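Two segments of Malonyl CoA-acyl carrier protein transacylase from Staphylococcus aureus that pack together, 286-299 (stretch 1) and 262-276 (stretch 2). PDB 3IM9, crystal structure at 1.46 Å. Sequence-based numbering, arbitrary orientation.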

# COMPACT_ATOMS: atom_id res chain seq x y z
N VAL A 286 9.11 -3.59 4.49
CA VAL A 286 8.72 -4.53 3.46
C VAL A 286 8.94 -3.98 2.06
O VAL A 286 9.42 -4.71 1.18
CB VAL A 286 7.20 -4.86 3.61
CG1 VAL A 286 6.70 -5.83 2.48
CG2 VAL A 286 6.88 -5.43 4.99
N LEU A 287 8.64 -2.72 1.83
CA LEU A 287 8.79 -2.21 0.41
C LEU A 287 10.31 -2.14 0.08
O LEU A 287 10.68 -2.35 -1.08
CB LEU A 287 8.12 -0.86 0.19
CG LEU A 287 6.59 -0.81 0.46
CD1 LEU A 287 6.11 0.62 0.05
CD2 LEU A 287 5.87 -1.91 -0.29
N SER A 288 11.13 -1.83 1.08
CA SER A 288 12.57 -1.77 0.85
C SER A 288 13.04 -3.13 0.40
O SER A 288 13.84 -3.26 -0.55
CB SER A 288 13.33 -1.30 2.12
OG SER A 288 12.91 -0.01 2.57
N GLY A 289 12.46 -4.20 1.00
CA GLY A 289 12.84 -5.57 0.56
C GLY A 289 12.42 -5.86 -0.85
O GLY A 289 13.13 -6.55 -1.55
N LEU A 290 11.25 -5.40 -1.25
CA LEU A 290 10.77 -5.66 -2.59
C LEU A 290 11.66 -4.86 -3.55
O LEU A 290 11.98 -5.38 -4.61
CB LEU A 290 9.31 -5.17 -2.77
CG LEU A 290 8.30 -5.94 -1.85
CD1 LEU A 290 6.90 -5.34 -2.17
CD2 LEU A 290 8.29 -7.46 -2.14
N ILE A 291 11.96 -3.60 -3.23
CA ILE A 291 12.78 -2.81 -4.19
C ILE A 291 14.17 -3.42 -4.35
O ILE A 291 14.68 -3.43 -5.48
CB ILE A 291 12.81 -1.37 -3.81
CG1 ILE A 291 11.40 -0.81 -3.97
CG2 ILE A 291 13.80 -0.58 -4.72
CD1 ILE A 291 11.22 0.62 -3.45
N LYS A 292 14.75 -3.92 -3.26
CA LYS A 292 16.06 -4.57 -3.35
C LYS A 292 16.04 -5.72 -4.35
O LYS A 292 17.05 -5.92 -5.06
CB LYS A 292 16.48 -5.05 -1.94
CG LYS A 292 17.86 -5.80 -1.90
CD LYS A 292 19.02 -5.01 -2.43
CE LYS A 292 19.33 -3.78 -1.51
NZ LYS A 292 20.44 -2.96 -2.11
N LYS A 293 14.96 -6.46 -4.47
CA LYS A 293 14.85 -7.56 -5.43
C LYS A 293 14.60 -7.07 -6.82
O LYS A 293 14.83 -7.78 -7.78
CB LYS A 293 13.73 -8.55 -4.99
CG LYS A 293 14.16 -9.37 -3.74
CD LYS A 293 12.99 -10.16 -3.01
CE LYS A 293 13.24 -10.44 -1.46
NZ LYS A 293 12.00 -10.47 -0.58
N ILE A 294 14.07 -5.87 -6.94
CA ILE A 294 13.81 -5.24 -8.27
C ILE A 294 15.10 -4.61 -8.81
O ILE A 294 15.39 -4.72 -10.02
CB ILE A 294 12.69 -4.17 -8.19
CG1 ILE A 294 11.35 -4.91 -7.90
CG2 ILE A 294 12.55 -3.34 -9.55
CD1 ILE A 294 10.24 -3.99 -7.33
N ASN A 295 15.80 -3.85 -7.97
CA ASN A 295 17.04 -3.18 -8.40
C ASN A 295 17.99 -3.11 -7.23
O ASN A 295 17.71 -2.47 -6.20
CB ASN A 295 16.73 -1.78 -8.96
CG ASN A 295 17.96 -1.11 -9.49
OD1 ASN A 295 18.96 -0.97 -8.74
ND2 ASN A 295 17.87 -0.61 -10.73
N ARG A 296 19.12 -3.78 -7.35
CA ARG A 296 20.04 -3.87 -6.22
C ARG A 296 20.99 -2.70 -6.07
O ARG A 296 21.75 -2.69 -5.11
CB ARG A 296 20.85 -5.19 -6.24
CG ARG A 296 21.68 -5.35 -7.49
CD ARG A 296 22.68 -6.54 -7.42
NE ARG A 296 22.04 -7.87 -7.52
CZ ARG A 296 22.66 -8.99 -7.94
NH1 ARG A 296 23.93 -8.95 -8.33
NH2 ARG A 296 22.01 -10.14 -7.98
N ASP A 297 20.91 -1.71 -6.95
CA ASP A 297 21.84 -0.60 -6.95
C ASP A 297 21.28 0.67 -6.34
O ASP A 297 22.04 1.58 -6.02
CB ASP A 297 22.27 -0.22 -8.37
CG ASP A 297 23.09 -1.30 -9.07
OD1 ASP A 297 23.81 -2.04 -8.37
OD2 ASP A 297 22.99 -1.38 -10.31
N VAL A 298 19.96 0.82 -6.25
CA VAL A 298 19.44 2.03 -5.67
C VAL A 298 19.58 2.07 -4.12
O VAL A 298 19.60 1.05 -3.44
CB VAL A 298 17.93 2.26 -6.04
CG1 VAL A 298 17.79 2.44 -7.57
CG2 VAL A 298 16.96 1.12 -5.49
N LYS A 299 19.63 3.26 -3.56
CA LYS A 299 19.79 3.38 -2.11
C LYS A 299 18.42 3.26 -1.39
O LYS A 299 17.45 3.78 -1.91
CB LYS A 299 20.35 4.75 -1.76
CG LYS A 299 20.50 5.05 -0.25
CD LYS A 299 21.19 6.41 -0.09
CE LYS A 299 21.42 6.79 1.37
NZ LYS A 299 22.16 5.73 2.14
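Stretch 2 262-276: QFINSTEWLIDQGVD

How does stretch 2 lie on stretch 1? Its helix, 263-272, crosses helix 286-294 at -69°, with the axes 10.4 Å apart at their closest. Gly274, with positive phi, is the first residue to leave helical angles, in a Schellman motif, and the chain enters a strand at Val275 and Asp276.

Which bump of stretch 2 fills a hollow in stretch 1? Phe263, chi1 t, sits as a knob among Leu287, Leu290, Ile291 and Ile294. Its CE1 lies 3.7 Å from Leu290 CB and 3.8 Å from Ile291 CG1, while its CE2 is 4.0 Å from Leu287 CD2. All four neighbours meet the ring obliquely.

What does stretch 1 offer in return? Ile294 is the reciprocal knob, set among Phe263, Ile264, Thr267 and Glu268. Its CD1 comes within 3.8 Å of Thr267 OG1 and 4.0 Å of Ile264 CA, and its CG2 packs 4.0 Å from Glu268 CG. A water donates to both Ile294 O (2.8 Å) and Glu268 OE2 (3.1 Å), bridging the two stretches beside this knob.

How does the contact continue past the end of helix 286-294? Ile271, in the last turn of its own helix, points toward stretch 1, its CD1 3.6 Å from Asn295 CB and 4.0 Å from Val298 CG1. Beyond it the backbones join directly: Lys299 N donates to Asp276 O at 2.8 Å, a nearly straight hydrogen bond.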

# COMPACT_ATOMS: atom_id res chain seq x y z
N GLN A 262 0.52 -2.49 -9.37
CA GLN A 262 1.70 -2.60 -10.24
C GLN A 262 2.96 -2.16 -9.56
O GLN A 262 3.58 -1.15 -9.95
CB GLN A 262 1.44 -1.81 -11.55
CG GLN A 262 0.18 -2.30 -12.28
CD GLN A 262 0.40 -3.63 -12.99
OE1 GLN A 262 1.47 -4.21 -13.02
NE2 GLN A 262 -0.72 -4.18 -13.50
N PHE A 263 3.38 -2.84 -8.48
CA PHE A 263 4.54 -2.32 -7.74
C PHE A 263 5.84 -2.44 -8.49
O PHE A 263 6.64 -1.48 -8.41
CB PHE A 263 4.62 -3.00 -6.35
CG PHE A 263 5.62 -2.30 -5.43
CD1 PHE A 263 6.88 -2.85 -5.28
CD2 PHE A 263 5.26 -1.12 -4.83
CE1 PHE A 263 7.85 -2.18 -4.49
CE2 PHE A 263 6.18 -0.43 -3.96
CZ PHE A 263 7.49 -0.97 -3.80
N ILE A 264 6.06 -3.54 -9.20
CA ILE A 264 7.32 -3.66 -9.98
C ILE A 264 7.35 -2.52 -11.03
O ILE A 264 8.37 -1.81 -11.09
CB ILE A 264 7.42 -5.03 -10.67
CG1 ILE A 264 7.59 -6.10 -9.57
CG2 ILE A 264 8.66 -5.11 -11.59
CD1 ILE A 264 7.51 -7.51 -10.20
N ASN A 265 6.27 -2.33 -11.81
CA ASN A 265 6.39 -1.36 -12.92
C ASN A 265 6.50 0.04 -12.37
O ASN A 265 7.13 0.90 -13.00
CB ASN A 265 5.19 -1.48 -13.82
CG ASN A 265 5.21 -2.72 -14.69
OD1 ASN A 265 4.15 -3.08 -15.23
ND2 ASN A 265 6.31 -3.38 -14.79
N SER A 266 5.85 0.31 -11.22
CA SER A 266 5.95 1.65 -10.59
C SER A 266 7.38 1.88 -10.10
O SER A 266 7.89 3.05 -10.25
CB SER A 266 5.03 1.72 -9.40
OG SER A 266 3.67 1.60 -9.77
N THR A 267 8.03 0.89 -9.46
CA THR A 267 9.40 1.02 -9.05
C THR A 267 10.29 1.30 -10.27
O THR A 267 11.17 2.23 -10.23
CB THR A 267 9.89 -0.24 -8.31
OG1 THR A 267 9.08 -0.39 -7.13
CG2 THR A 267 11.34 -0.07 -7.82
N GLU A 268 10.07 0.53 -11.33
CA GLU A 268 10.90 0.66 -12.56
C GLU A 268 10.70 2.05 -13.19
O GLU A 268 11.70 2.69 -13.63
CB GLU A 268 10.58 -0.44 -13.51
CG GLU A 268 11.14 -1.77 -12.92
CD GLU A 268 10.95 -2.97 -13.82
OE1 GLU A 268 10.00 -2.92 -14.62
OE2 GLU A 268 11.74 -3.95 -13.57
N TRP A 269 9.49 2.58 -13.16
CA TRP A 269 9.20 3.88 -13.79
C TRP A 269 9.95 4.92 -13.01
O TRP A 269 10.53 5.85 -13.60
CB TRP A 269 7.72 4.13 -13.76
CG TRP A 269 7.33 5.39 -14.50
CD1 TRP A 269 6.95 5.48 -15.85
CD2 TRP A 269 7.19 6.71 -13.96
NE1 TRP A 269 6.58 6.78 -16.15
CE2 TRP A 269 6.73 7.57 -15.02
CE3 TRP A 269 7.46 7.28 -12.67
CZ2 TRP A 269 6.50 8.95 -14.82
CZ3 TRP A 269 7.21 8.64 -12.46
CH2 TRP A 269 6.74 9.45 -13.55
N LEU A 270 10.03 4.78 -11.69
CA LEU A 270 10.65 5.78 -10.91
C LEU A 270 12.12 5.74 -11.12
O LEU A 270 12.75 6.82 -11.28
CB LEU A 270 10.36 5.50 -9.38
CG LEU A 270 8.99 6.08 -9.07
CD1 LEU A 270 8.56 5.58 -7.64
CD2 LEU A 270 8.95 7.60 -9.07
N ILE A 271 12.68 4.55 -11.22
CA ILE A 271 14.15 4.43 -11.46
C ILE A 271 14.47 4.99 -12.88
O ILE A 271 15.49 5.73 -13.03
CB ILE A 271 14.57 2.99 -11.33
CG1 ILE A 271 14.36 2.55 -9.84
CG2 ILE A 271 16.05 2.81 -11.76
CD1 ILE A 271 14.63 1.07 -9.61
N ASP A 272 13.60 4.78 -13.83
CA ASP A 272 13.81 5.35 -15.16
C ASP A 272 13.68 6.89 -15.20
O ASP A 272 14.10 7.49 -16.15
CB ASP A 272 12.82 4.73 -16.10
CG ASP A 272 13.11 3.28 -16.42
OD1 ASP A 272 14.15 2.74 -16.07
OD2 ASP A 272 12.24 2.70 -17.04
N GLN A 273 13.13 7.50 -14.18
CA GLN A 273 13.16 8.96 -14.11
C GLN A 273 14.34 9.50 -13.34
O GLN A 273 14.45 10.77 -13.11
CB GLN A 273 11.95 9.52 -13.43
CG GLN A 273 10.60 9.06 -13.96
CD GLN A 273 10.53 8.82 -15.48
OE1 GLN A 273 10.14 7.72 -15.96
NE2 GLN A 273 10.84 9.84 -16.22
N GLY A 274 15.18 8.61 -12.88
CA GLY A 274 16.37 9.01 -12.10
C GLY A 274 16.25 8.93 -10.58
O GLY A 274 17.11 9.43 -9.88
N VAL A 275 15.17 8.28 -10.09
CA VAL A 275 15.17 7.95 -8.67
C VAL A 275 16.19 6.93 -8.34
O VAL A 275 16.16 5.81 -8.85
CB VAL A 275 13.76 7.51 -8.21
CG1 VAL A 275 13.82 7.22 -6.70
CG2 VAL A 275 12.78 8.59 -8.46
N ASP A 276 17.11 7.31 -7.45
CA ASP A 276 18.11 6.37 -6.96
C ASP A 276 18.14 6.25 -5.43
O ASP A 276 19.04 5.69 -4.88
CB ASP A 276 19.52 6.69 -7.51
CG ASP A 276 19.95 8.04 -7.18
OD1 ASP A 276 21.00 8.46 -7.73
OD2 ASP A 276 19.28 8.74 -6.41
O HOH W 1 14.63 -3.59 -12.50